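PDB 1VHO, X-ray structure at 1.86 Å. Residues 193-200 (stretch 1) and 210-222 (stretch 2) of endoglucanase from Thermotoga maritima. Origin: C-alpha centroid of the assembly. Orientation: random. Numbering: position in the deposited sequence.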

# COMPACT_ATOMS: atom_id res chain seq x y z
N PRO A 193 -7.77 -14.64 -21.65
CA PRO A 193 -8.96 -15.42 -21.40
C PRO A 193 -9.66 -15.13 -20.09
O PRO A 193 -10.88 -15.19 -19.98
CB PRO A 193 -8.47 -16.88 -21.38
CG PRO A 193 -7.12 -16.85 -22.02
CD PRO A 193 -6.55 -15.50 -21.67
N TRP A 194 -8.91 -14.78 -19.04
CA TRP A 194 -9.55 -14.53 -17.75
C TRP A 194 -10.15 -13.13 -17.64
O TRP A 194 -9.63 -12.18 -18.23
CB TRP A 194 -8.45 -14.65 -16.66
CG TRP A 194 -8.01 -16.05 -16.40
CD1 TRP A 194 -7.02 -16.75 -17.04
CD2 TRP A 194 -8.56 -16.93 -15.43
NE1 TRP A 194 -6.92 -18.01 -16.51
CE2 TRP A 194 -7.87 -18.16 -15.54
CE3 TRP A 194 -9.58 -16.82 -14.49
CZ2 TRP A 194 -8.17 -19.24 -14.72
CZ3 TRP A 194 -9.88 -17.91 -13.69
CH2 TRP A 194 -9.17 -19.11 -13.81
N ASP A 195 -11.24 -13.02 -16.91
CA ASP A 195 -11.84 -11.71 -16.61
C ASP A 195 -11.03 -11.25 -15.39
O ASP A 195 -10.81 -12.08 -14.48
CB ASP A 195 -13.31 -11.82 -16.28
CG ASP A 195 -14.14 -12.14 -17.54
OD1 ASP A 195 -13.66 -11.96 -18.67
OD2 ASP A 195 -15.28 -12.57 -17.34
N VAL A 196 -10.57 -10.01 -15.37
CA VAL A 196 -9.72 -9.58 -14.25
C VAL A 196 -10.35 -8.50 -13.41
O VAL A 196 -10.87 -7.51 -13.96
CB VAL A 196 -8.38 -9.07 -14.83
CG1 VAL A 196 -7.49 -8.45 -13.75
CG2 VAL A 196 -7.63 -10.23 -15.51
N TYR A 197 -10.28 -8.67 -12.09
CA TYR A 197 -10.81 -7.69 -11.17
C TYR A 197 -9.64 -7.21 -10.30
O TYR A 197 -8.98 -8.04 -9.67
CB TYR A 197 -11.89 -8.25 -10.27
CG TYR A 197 -13.13 -8.69 -11.03
CD1 TYR A 197 -13.11 -9.91 -11.71
CD2 TYR A 197 -14.26 -7.88 -11.11
CE1 TYR A 197 -14.21 -10.33 -12.43
CE2 TYR A 197 -15.36 -8.30 -11.84
CZ TYR A 197 -15.35 -9.52 -12.46
OH TYR A 197 -16.43 -9.99 -13.18
N VAL A 198 -9.38 -5.91 -10.35
CA VAL A 198 -8.23 -5.35 -9.60
C VAL A 198 -8.79 -4.52 -8.48
O VAL A 198 -9.46 -3.49 -8.72
CB VAL A 198 -7.33 -4.61 -10.58
CG1 VAL A 198 -6.13 -4.07 -9.86
CG2 VAL A 198 -6.87 -5.55 -11.70
N VAL A 199 -8.46 -4.88 -7.23
CA VAL A 199 -9.08 -4.23 -6.08
C VAL A 199 -8.11 -3.43 -5.21
O VAL A 199 -7.11 -3.95 -4.73
CB VAL A 199 -9.71 -5.35 -5.23
CG1 VAL A 199 -10.43 -4.77 -4.00
CG2 VAL A 199 -10.63 -6.24 -6.06
N PHE A 200 -8.43 -2.16 -5.07
CA PHE A 200 -7.68 -1.20 -4.25
C PHE A 200 -8.55 -0.92 -3.01
O PHE A 200 -9.48 -0.10 -3.02
CB PHE A 200 -7.41 0.08 -5.06
CG PHE A 200 -6.68 -0.16 -6.37
CD1 PHE A 200 -7.40 -0.41 -7.53
CD2 PHE A 200 -5.30 -0.15 -6.43
CE1 PHE A 200 -6.74 -0.62 -8.75
CE2 PHE A 200 -4.62 -0.39 -7.62
CZ PHE A 200 -5.36 -0.62 -8.80
N GLY A 210 -14.76 -8.76 1.04
CA GLY A 210 -15.76 -7.73 1.29
C GLY A 210 -15.51 -6.50 0.44
O GLY A 210 -16.44 -5.85 -0.05
N ALA A 211 -14.23 -6.14 0.22
CA ALA A 211 -14.03 -4.95 -0.63
C ALA A 211 -14.54 -5.25 -2.03
O ALA A 211 -15.22 -4.46 -2.67
CB ALA A 211 -12.54 -4.57 -0.68
N LEU A 212 -14.09 -6.37 -2.59
CA LEU A 212 -14.51 -6.73 -3.94
C LEU A 212 -16.02 -6.81 -4.10
O LEU A 212 -16.55 -6.23 -5.05
CB LEU A 212 -13.88 -8.08 -4.30
CG LEU A 212 -14.42 -8.77 -5.56
CD1 LEU A 212 -14.16 -7.93 -6.79
CD2 LEU A 212 -13.75 -10.15 -5.70
N THR A 213 -16.72 -7.43 -3.14
CA THR A 213 -18.17 -7.58 -3.27
C THR A 213 -18.95 -6.32 -2.98
O THR A 213 -20.14 -6.23 -3.30
CB THR A 213 -18.75 -8.76 -2.48
OG1 THR A 213 -18.35 -8.70 -1.11
CG2 THR A 213 -18.23 -10.09 -3.06
N GLY A 214 -18.26 -5.26 -2.54
CA GLY A 214 -18.93 -3.97 -2.33
C GLY A 214 -19.18 -3.33 -3.68
O GLY A 214 -19.87 -2.31 -3.79
N ALA A 215 -18.56 -3.87 -4.73
CA ALA A 215 -18.67 -3.43 -6.09
C ALA A 215 -19.22 -4.48 -7.04
O ALA A 215 -19.98 -4.16 -7.94
CB ALA A 215 -17.27 -3.02 -6.63
N TYR A 216 -18.73 -5.72 -6.99
CA TYR A 216 -19.18 -6.78 -7.89
C TYR A 216 -19.50 -8.04 -7.12
O TYR A 216 -18.65 -8.62 -6.43
CB TYR A 216 -18.09 -7.11 -8.93
CG TYR A 216 -17.81 -6.01 -9.91
CD1 TYR A 216 -18.57 -5.84 -11.06
CD2 TYR A 216 -16.76 -5.12 -9.65
CE1 TYR A 216 -18.29 -4.81 -11.95
CE2 TYR A 216 -16.48 -4.08 -10.52
CZ TYR A 216 -17.25 -3.93 -11.66
OH TYR A 216 -16.97 -2.90 -12.52
N GLU A 217 -20.76 -8.49 -7.18
CA GLU A 217 -21.18 -9.69 -6.46
C GLU A 217 -20.73 -10.93 -7.23
O GLU A 217 -21.51 -11.51 -7.99
CB GLU A 217 -22.71 -9.71 -6.32
N ILE A 218 -19.46 -11.29 -7.10
CA ILE A 218 -18.88 -12.42 -7.77
C ILE A 218 -18.03 -13.23 -6.79
O ILE A 218 -17.70 -12.73 -5.72
CB ILE A 218 -17.95 -11.98 -8.92
CG1 ILE A 218 -16.84 -11.07 -8.34
CG2 ILE A 218 -18.66 -11.28 -10.05
CD1 ILE A 218 -15.54 -11.27 -9.13
N ASN A 219 -17.68 -14.44 -7.17
CA ASN A 219 -16.80 -15.28 -6.38
C ASN A 219 -15.64 -15.62 -7.33
O ASN A 219 -15.83 -16.35 -8.31
CB ASN A 219 -17.45 -16.56 -5.89
CG ASN A 219 -16.65 -17.18 -4.76
OD1 ASN A 219 -16.36 -16.54 -3.74
ND2 ASN A 219 -16.29 -18.45 -4.90
N PRO A 220 -14.48 -14.98 -7.13
CA PRO A 220 -13.37 -15.25 -8.02
C PRO A 220 -12.94 -16.71 -7.94
O PRO A 220 -12.97 -17.31 -6.87
CB PRO A 220 -12.25 -14.36 -7.51
CG PRO A 220 -12.68 -13.77 -6.22
CD PRO A 220 -14.12 -14.14 -6.00
N ASP A 221 -12.45 -17.22 -9.05
CA ASP A 221 -11.92 -18.57 -9.14
C ASP A 221 -10.51 -18.63 -8.58
O ASP A 221 -10.01 -19.69 -8.20
CB ASP A 221 -11.90 -18.96 -10.64
CG ASP A 221 -13.33 -18.95 -11.14
OD1 ASP A 221 -14.17 -19.64 -10.51
OD2 ASP A 221 -13.62 -18.20 -12.08
N ALA A 222 -9.79 -17.47 -8.58
CA ALA A 222 -8.43 -17.45 -8.04
C ALA A 222 -8.10 -16.01 -7.60
O ALA A 222 -8.66 -15.08 -8.17
CB ALA A 222 -7.38 -17.96 -8.99

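What lies at the centre of the contact? Tyr197, on the strand, has the largest area covered by the other stretch. Ile218 sets its CD1 methyl over one face of the Tyr197 ring, 3.6 Å from that ring's centroid and 10° off the normal, a CH-pi contact. The edge of Tyr197 is turned toward the face of Tyr216, with CE2 3.9 Å from Tyr216 CG and the planes at 68°. A flat aromatic ring suits this place, offering a face to a methyl and an edge to a second ring.

How does the strand meet the helix? Val199, two residues on and also pointing toward the other stretch, packs CG1 3.9 Å from Ala211 CB and CG2 4.0 Å from Leu212 CD1. The small Ala211 reaches the valine with its CB alone. Leu212 starts sideways, but its longer chain brings CD1 near, also 4.2 Å from Tyr197 CB. Val198, between Tyr197 and Val199 in the sequence, points away, in keeping with the alternation of side chains along a strand.

What happens at the polar edge? Trp194 meets Asp221 through carbon: CZ3 lies 3.8 Å from Asp221 CB, which sits at the ring edge. Trp194 NE1 and Asp221 OD2 are hydrogen-bonded elsewhere in the structure. No hydrogen bond crosses between the stretches, so apolar packing dominates the 358 Å² buried here.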